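Local coordinates for protein putative mandelate racemase (Bordetella bronchiseptica, PDB 3OZY) that is of unknown function but belongs to the enolase superfamily, binds magnesium, and probably acts on a carboxylate substrate such as an acid sugar, at residues 24-34 with 375-385; 60-69 with 102-110. All coordinates share one frame; numbering follows the deposited sequence.

Contact 1 (24-34 with 375-385). With ACY (acetic acid), chain I.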
# COMPACT_ATOMS: atom_id res chain seq x y z
N GLU A 24 -6.25 -20.67 -13.04
CA GLU A 24 -5.02 -20.14 -12.47
C GLU A 24 -4.36 -19.16 -13.43
O GLU A 24 -4.33 -19.37 -14.64
CB GLU A 24 -4.04 -21.28 -12.14
CG GLU A 24 -2.83 -20.83 -11.32
CD GLU A 24 -2.00 -21.98 -10.76
OE1 GLU A 24 -2.37 -23.15 -10.96
OE2 GLU A 24 -0.96 -21.71 -10.11
N SER A 25 -3.83 -18.09 -12.84
CA SER A 25 -2.99 -17.12 -13.52
C SER A 25 -1.85 -16.79 -12.56
O SER A 25 -1.72 -17.39 -11.49
CB SER A 25 -3.77 -15.84 -13.80
OG SER A 25 -4.11 -15.18 -12.60
N GLY A 26 -1.04 -15.80 -12.92
CA GLY A 26 0.02 -15.37 -12.03
C GLY A 26 -0.48 -14.91 -10.67
O GLY A 26 0.29 -14.88 -9.70
N ALA A 27 -1.76 -14.54 -10.58
CA ALA A 27 -2.34 -14.11 -9.32
C ALA A 27 -2.67 -15.27 -8.38
O ALA A 27 -2.96 -15.04 -7.21
CB ALA A 27 -3.59 -13.28 -9.56
N GLY A 28 -2.65 -16.50 -8.90
CA GLY A 28 -2.95 -17.68 -8.11
C GLY A 28 -4.13 -18.49 -8.64
O GLY A 28 -4.80 -18.10 -9.59
N LEU A 29 -4.38 -19.63 -8.00
CA LEU A 29 -5.49 -20.52 -8.37
C LEU A 29 -6.76 -20.08 -7.63
O LEU A 29 -6.77 -20.02 -6.41
CB LEU A 29 -5.13 -21.95 -7.98
CG LEU A 29 -6.22 -23.01 -8.16
CD1 LEU A 29 -6.46 -23.24 -9.64
CD2 LEU A 29 -5.82 -24.32 -7.46
N LYS A 30 -7.82 -19.76 -8.36
CA LYS A 30 -9.05 -19.31 -7.72
C LYS A 30 -9.72 -20.44 -6.94
O LYS A 30 -9.73 -21.59 -7.39
CB LYS A 30 -10.02 -18.73 -8.74
CG LYS A 30 -9.40 -17.60 -9.55
CD LYS A 30 -10.46 -16.81 -10.29
CE LYS A 30 -9.83 -15.82 -11.26
NZ LYS A 30 -8.90 -14.89 -10.52
N LEU A 31 -10.25 -20.11 -5.77
CA LEU A 31 -10.88 -21.08 -4.87
C LEU A 31 -12.34 -20.74 -4.57
O LEU A 31 -13.21 -21.61 -4.64
CB LEU A 31 -10.07 -21.19 -3.58
CG LEU A 31 -8.59 -21.56 -3.74
CD1 LEU A 31 -7.84 -21.46 -2.40
CD2 LEU A 31 -8.42 -22.95 -4.37
N ASN A 32 -12.60 -19.48 -4.22
CA ASN A 32 -13.95 -19.00 -3.98
C ASN A 32 -14.02 -17.57 -4.45
O ASN A 32 -13.09 -16.81 -4.18
CB ASN A 32 -14.33 -19.08 -2.50
CG ASN A 32 -14.37 -20.50 -1.98
OD1 ASN A 32 -15.38 -21.20 -2.15
ND2 ASN A 32 -13.28 -20.94 -1.36
N ARG A 33 -15.09 -17.19 -5.15
CA ARG A 33 -15.25 -15.80 -5.54
C ARG A 33 -15.90 -15.03 -4.39
O ARG A 33 -17.01 -15.34 -3.95
CB ARG A 33 -16.06 -15.67 -6.84
CG ARG A 33 -15.42 -16.37 -8.06
CD ARG A 33 -13.93 -15.98 -8.29
NE ARG A 33 -13.78 -14.55 -8.57
CZ ARG A 33 -13.88 -14.00 -9.77
NH1 ARG A 33 -14.11 -14.74 -10.85
NH2 ARG A 33 -13.73 -12.69 -9.91
N GLN A 34 -15.17 -14.04 -3.89
CA GLN A 34 -15.58 -13.34 -2.68
C GLN A 34 -15.68 -11.84 -2.93
O GLN A 34 -15.17 -11.32 -3.93
CB GLN A 34 -14.56 -13.60 -1.56
CG GLN A 34 -14.36 -15.08 -1.28
CD GLN A 34 -13.52 -15.36 -0.04
OE1 GLN A 34 -12.66 -14.57 0.35
NE2 GLN A 34 -13.77 -16.50 0.58
N TRP A 375 -19.65 -15.03 4.44
CA TRP A 375 -18.33 -15.63 4.52
C TRP A 375 -18.17 -16.41 5.82
O TRP A 375 -18.58 -15.95 6.89
CB TRP A 375 -17.30 -14.52 4.44
CG TRP A 375 -15.85 -14.89 4.54
CD1 TRP A 375 -15.17 -15.80 3.78
CD2 TRP A 375 -14.88 -14.28 5.39
NE1 TRP A 375 -13.84 -15.81 4.14
CE2 TRP A 375 -13.64 -14.88 5.13
CE3 TRP A 375 -14.96 -13.28 6.38
CZ2 TRP A 375 -12.47 -14.52 5.81
CZ3 TRP A 375 -13.80 -12.92 7.05
CH2 TRP A 375 -12.58 -13.54 6.76
N LYS A 376 -17.56 -17.59 5.73
CA LYS A 376 -17.30 -18.42 6.91
C LYS A 376 -15.82 -18.76 7.06
O LYS A 376 -15.45 -19.78 7.63
CB LYS A 376 -18.15 -19.69 6.87
CG LYS A 376 -19.65 -19.43 6.91
CD LYS A 376 -20.44 -20.72 6.86
CE LYS A 376 -21.93 -20.44 6.78
NZ LYS A 376 -22.38 -19.49 7.84
N GLY A 377 -14.96 -17.89 6.52
CA GLY A 377 -13.52 -18.08 6.64
C GLY A 377 -12.86 -18.77 5.45
O GLY A 377 -11.66 -19.02 5.49
N GLU A 378 -13.63 -19.09 4.41
CA GLU A 378 -13.08 -19.70 3.20
C GLU A 378 -12.02 -18.80 2.57
O GLU A 378 -12.11 -17.56 2.65
CB GLU A 378 -14.19 -19.95 2.18
CG GLU A 378 -15.33 -20.84 2.67
CD GLU A 378 -16.52 -20.05 3.19
OE1 GLU A 378 -16.35 -18.88 3.61
OE2 GLU A 378 -17.64 -20.61 3.20
N PRO A 379 -11.01 -19.40 1.93
CA PRO A 379 -10.01 -18.60 1.21
C PRO A 379 -10.54 -18.21 -0.18
O PRO A 379 -11.37 -18.92 -0.74
CB PRO A 379 -8.85 -19.58 1.07
CG PRO A 379 -9.54 -20.91 0.92
CD PRO A 379 -10.71 -20.84 1.87
N ALA A 380 -10.06 -17.10 -0.73
CA ALA A 380 -10.48 -16.70 -2.07
C ALA A 380 -9.58 -17.29 -3.16
O ALA A 380 -10.06 -17.66 -4.24
CB ALA A 380 -10.51 -15.17 -2.20
N ILE A 381 -8.29 -17.37 -2.90
CA ILE A 381 -7.32 -17.66 -3.96
C ILE A 381 -6.08 -18.28 -3.35
O ILE A 381 -5.69 -17.97 -2.22
CB ILE A 381 -7.00 -16.35 -4.76
CG1 ILE A 381 -6.26 -16.65 -6.06
CG2 ILE A 381 -6.27 -15.32 -3.90
CD1 ILE A 381 -6.26 -15.48 -7.03
N GLY A 382 -5.46 -19.19 -4.09
CA GLY A 382 -4.23 -19.81 -3.66
C GLY A 382 -3.05 -18.89 -3.86
O GLY A 382 -3.21 -17.80 -4.41
N ALA A 383 -1.87 -19.32 -3.43
CA ALA A 383 -0.70 -18.45 -3.45
C ALA A 383 -0.38 -17.97 -4.85
O ALA A 383 -0.37 -18.76 -5.81
CB ALA A 383 0.50 -19.18 -2.84
N GLY A 384 -0.09 -16.68 -4.98
CA GLY A 384 0.32 -16.11 -6.25
C GLY A 384 1.76 -16.43 -6.62
O GLY A 384 2.50 -17.04 -5.86
N HIS A 385 2.15 -15.98 -7.81
CA HIS A 385 3.46 -16.29 -8.36
C HIS A 385 4.34 -15.04 -8.43
O HIS A 385 3.87 -13.92 -8.21
CB HIS A 385 3.28 -16.89 -9.76
CG HIS A 385 2.46 -18.14 -9.76
ND1 HIS A 385 3.01 -19.39 -9.53
CD2 HIS A 385 1.14 -18.34 -9.96
CE1 HIS A 385 2.05 -20.30 -9.60
NE2 HIS A 385 0.91 -19.70 -9.86
C ACY I . -6.69 -12.94 -12.14
O ACY I . -5.68 -13.04 -12.85
OXT ACY I . -7.80 -13.42 -12.45
CH3 ACY I . -6.59 -12.24 -10.82
O HOH W 1 -2.70 -14.90 -4.38
O HOH W 2 -2.19 -20.75 -6.44

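Contact 2 (60-69 with 102-110)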
# COMPACT_ATOMS: atom_id res chain seq x y z
N VAL A 60 -9.77 -8.14 6.79
CA VAL A 60 -9.01 -6.90 6.67
C VAL A 60 -9.88 -5.80 6.06
O VAL A 60 -9.95 -4.69 6.59
CB VAL A 60 -7.74 -7.10 5.82
CG1 VAL A 60 -7.10 -5.76 5.47
CG2 VAL A 60 -6.75 -7.98 6.57
N LEU A 61 -10.56 -6.10 4.96
CA LEU A 61 -11.45 -5.13 4.33
C LEU A 61 -12.57 -4.67 5.26
O LEU A 61 -12.85 -3.47 5.36
CB LEU A 61 -12.05 -5.71 3.05
CG LEU A 61 -11.16 -5.75 1.81
CD1 LEU A 61 -11.84 -6.55 0.71
CD2 LEU A 61 -10.83 -4.35 1.30
N LYS A 62 -13.23 -5.62 5.91
CA LYS A 62 -14.34 -5.29 6.78
C LYS A 62 -13.91 -4.36 7.91
O LYS A 62 -14.59 -3.36 8.20
CB LYS A 62 -14.97 -6.57 7.35
CG LYS A 62 -16.14 -6.32 8.29
CD LYS A 62 -16.71 -7.66 8.77
CE LYS A 62 -17.93 -7.49 9.67
NZ LYS A 62 -19.13 -6.99 8.95
N ARG A 63 -12.79 -4.68 8.54
CA ARG A 63 -12.26 -3.85 9.61
C ARG A 63 -11.89 -2.46 9.10
O ARG A 63 -12.23 -1.45 9.73
CB ARG A 63 -11.04 -4.52 10.24
CG ARG A 63 -10.33 -3.71 11.31
CD ARG A 63 -11.16 -3.56 12.59
NE ARG A 63 -10.47 -2.60 13.46
CZ ARG A 63 -10.93 -2.18 14.64
NH1 ARG A 63 -12.07 -2.63 15.12
NH2 ARG A 63 -10.22 -1.30 15.32
N ALA A 64 -11.18 -2.39 7.98
CA ALA A 64 -10.80 -1.09 7.44
C ALA A 64 -12.02 -0.23 7.12
O ALA A 64 -12.04 0.97 7.39
CB ALA A 64 -9.94 -1.27 6.19
N ILE A 65 -13.04 -0.85 6.54
CA ILE A 65 -14.22 -0.11 6.13
C ILE A 65 -15.07 0.33 7.32
O ILE A 65 -15.43 1.51 7.44
CB ILE A 65 -15.05 -0.93 5.12
CG1 ILE A 65 -14.27 -1.04 3.80
CG2 ILE A 65 -16.42 -0.29 4.90
CD1 ILE A 65 -14.82 -2.10 2.84
N GLU A 66 -15.37 -0.59 8.23
CA GLU A 66 -16.26 -0.27 9.34
C GLU A 66 -15.60 0.55 10.45
O GLU A 66 -16.24 1.42 11.05
CB GLU A 66 -16.86 -1.56 9.93
CG GLU A 66 -17.76 -2.29 8.95
CD GLU A 66 -18.44 -3.52 9.52
OE1 GLU A 66 -18.13 -3.91 10.67
OE2 GLU A 66 -19.29 -4.09 8.81
N ASP A 67 -14.32 0.31 10.70
CA ASP A 67 -13.69 0.80 11.93
C ASP A 67 -12.53 1.77 11.73
O ASP A 67 -12.06 2.38 12.69
CB ASP A 67 -13.24 -0.40 12.78
CG ASP A 67 -14.38 -1.33 13.12
OD1 ASP A 67 -15.34 -0.88 13.76
OD2 ASP A 67 -14.32 -2.51 12.72
N VAL A 68 -12.05 1.91 10.49
CA VAL A 68 -11.03 2.90 10.19
C VAL A 68 -11.64 4.01 9.35
O VAL A 68 -11.62 5.18 9.75
CB VAL A 68 -9.80 2.28 9.49
CG1 VAL A 68 -8.75 3.35 9.21
CG2 VAL A 68 -9.19 1.18 10.36
N ILE A 69 -12.23 3.66 8.22
CA ILE A 69 -12.88 4.65 7.37
C ILE A 69 -14.23 5.11 7.95
O ILE A 69 -14.50 6.31 8.02
CB ILE A 69 -13.07 4.09 5.95
CG1 ILE A 69 -11.70 3.81 5.32
CG2 ILE A 69 -13.91 5.04 5.11
CD1 ILE A 69 -11.77 2.91 4.07
N VAL A 102 -4.41 -2.02 0.37
CA VAL A 102 -5.76 -2.50 0.61
C VAL A 102 -6.66 -1.41 1.23
O VAL A 102 -7.88 -1.44 1.06
CB VAL A 102 -5.74 -3.78 1.49
CG1 VAL A 102 -5.14 -3.49 2.87
CG2 VAL A 102 -7.12 -4.40 1.60
N GLY A 103 -6.07 -0.45 1.96
CA GLY A 103 -6.86 0.65 2.48
C GLY A 103 -7.42 1.54 1.38
O GLY A 103 -8.51 2.10 1.51
N ILE A 104 -6.66 1.69 0.30
CA ILE A 104 -7.14 2.45 -0.86
C ILE A 104 -8.29 1.70 -1.55
O ILE A 104 -9.27 2.32 -1.97
CB ILE A 104 -5.99 2.76 -1.85
CG1 ILE A 104 -4.84 3.51 -1.15
CG2 ILE A 104 -6.52 3.53 -3.06
CD1 ILE A 104 -5.18 4.95 -0.74
N ALA A 105 -8.18 0.37 -1.64
CA ALA A 105 -9.29 -0.42 -2.16
C ALA A 105 -10.52 -0.27 -1.26
O ALA A 105 -11.63 -0.05 -1.74
CB ALA A 105 -8.89 -1.90 -2.30
N ALA A 106 -10.32 -0.34 0.05
CA ALA A 106 -11.41 -0.11 1.01
C ALA A 106 -12.09 1.24 0.78
O ALA A 106 -13.33 1.33 0.72
CB ALA A 106 -10.89 -0.24 2.45
N MET A 107 -11.30 2.30 0.63
CA MET A 107 -11.83 3.64 0.35
C MET A 107 -12.65 3.62 -0.92
O MET A 107 -13.65 4.34 -1.05
CB MET A 107 -10.70 4.65 0.12
CG MET A 107 -10.00 5.16 1.34
SD MET A 107 -8.91 6.51 0.86
CE MET A 107 -10.09 7.78 0.39
N SER A 108 -12.18 2.85 -1.89
CA SER A 108 -12.83 2.77 -3.19
C SER A 108 -14.25 2.22 -3.09
O SER A 108 -15.16 2.72 -3.72
CB SER A 108 -12.03 1.89 -4.14
OG SER A 108 -10.70 2.35 -4.30
N GLY A 109 -14.40 1.17 -2.28
CA GLY A 109 -15.71 0.56 -2.07
C GLY A 109 -16.68 1.54 -1.43
O GLY A 109 -17.85 1.63 -1.82
N VAL A 110 -16.18 2.30 -0.46
CA VAL A 110 -16.99 3.31 0.22
C VAL A 110 -17.33 4.46 -0.72
O VAL A 110 -18.48 4.94 -0.77
CB VAL A 110 -16.26 3.82 1.48
CG1 VAL A 110 -16.96 5.06 2.06
CG2 VAL A 110 -16.14 2.69 2.51

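Contact 1 (24-34 with 375-385)
The His385 ring meets the Glu24 carboxylate edge on. Its NE2 donates to Glu24 OE2 at 2.8 Å, in the ring plane and on the anti side of the oxygen. The two planes are nearly coplanar, 23° apart. Gly26 O and Ser25 O also lie at the ring edge, while Ala383 O sits over one face, toward the rim. The Glu24 chain is extended, with CG anti to the backbone N (chi1 -170°), and this carries the carboxylate to the imidazole.

At the far end, Gln34 NE2 approaches Trp375 CD1 obliquely, to 3.6 Å. Gln34 NE2 donates to Glu378 O at 2.9 Å, from well above the carbonyl plane. Trp375 NE1 takes the same oxygen in that plane, on a lone pair, so two side chains grip one carbonyl. The backbone N of Gly377 lies over one face of the indole. Asn32 ND2 donates to Pro379 O at 2.8 Å, nearly in line with the carbonyl.

Between these ends the backbones pair. Gly382 N donates to Leu29 O at 2.8 Å in a nearly straight bond. Ala380 O receives both Leu31 N and Asn32 N from one face of its plane. Leu31 CD1 packs on Pro379 CG at 3.8 Å, and Ile381 CD1 lies against Ala27 O.

Ser25 OG and Lys30 NZ each hold an oxygen of an acetate, probably from the crystallisation liquor, which Tyr147 and Lys173 also bind. Ser25 OG accepts from Ala27 N, an ST turn within the type I turn from Ser25 to Gly28. The C-terminal tail is thus fastened, with a single beta bridge at Lys30 and Ile381, to the hairpin loop of the N-terminal capping domain, a region that in the enolase superfamily closes over the barrel's active site.

Contact 2 (60-69 with 102-110)
Ala106 CB points toward helix 60-69 and fills a hole between Leu61, Ala64, Ile65 and Ile69. Ile69 answers it from the other helix, set among Gly103, Ala106, Met107 and Val110. This is knobs-into-holes packing in both directions.

The tip of Ile69 does the closest work. Its CD1 lies 3.6 Å from Ala106 CB and 3.5 Å from Met107 N, so it rests on the backbone as well as on side chains. Ile69 CG1 stands anti to the carbonyl carbon (chi1 -63°), and CD1 follows it out over helix 102-110. Met107 points away from the contact at its root, yet its CG still touches this methyl.

Ile65 uses two branches. Its CG1 meets Ala106 CB at 3.7 Å, and its CG2 meets Val110 CG2 at 3.8 Å. Ile65 and Val110 run antiparallel alongside each other, as do Ile69 and Val110. At the N-terminal ends Val102 meets Leu61 obliquely, with Val102 CG2 3.7 Å from Leu61 CD2. Val102 CG1 faces Val60 CG1.

Ala64 CB lies 4.0 Å from Ala106 CB. The backbones come closest at Ile65 and Ala106. The axes approach to 9.3 Å at -66°. A wider pi-type turn at 64-69 gives Ala64 O two donors, Val68 N and Ile69 N.

The contact is wholly buried and apolar. Ile65 also packs on strands 5-16 and 32-42, through Val8, Ala10, Ile36 and Val38. Helix 81-97 covers Met107 with Trp85, Val88 and Val93. Val60 and Val102 reach the second subunit, at Arg63 and Leu97 of that neighbouring chain.

How the contacts relate
Contact 2 is nested in the chain between the two segments of contact 1. Contact 2 belongs to the helical part of the N-terminal domain; contact 1 ties that domain's loop to the C-terminal tail. Their centres are 20 Å apart and their nearest atoms about 6 Å, so they do not touch. Helix 58-73 links them, because Leu58 packs on Gln34 and Trp375. The Ser25 side chain is about 7 Å from a magnesium ion and the Met107 side chain about 9 Å from one, not necessarily the same. The chain binds magnesium at Asp201, Glu227 and Glu254 and at His86 and His90. Both contacts also border the second subunit.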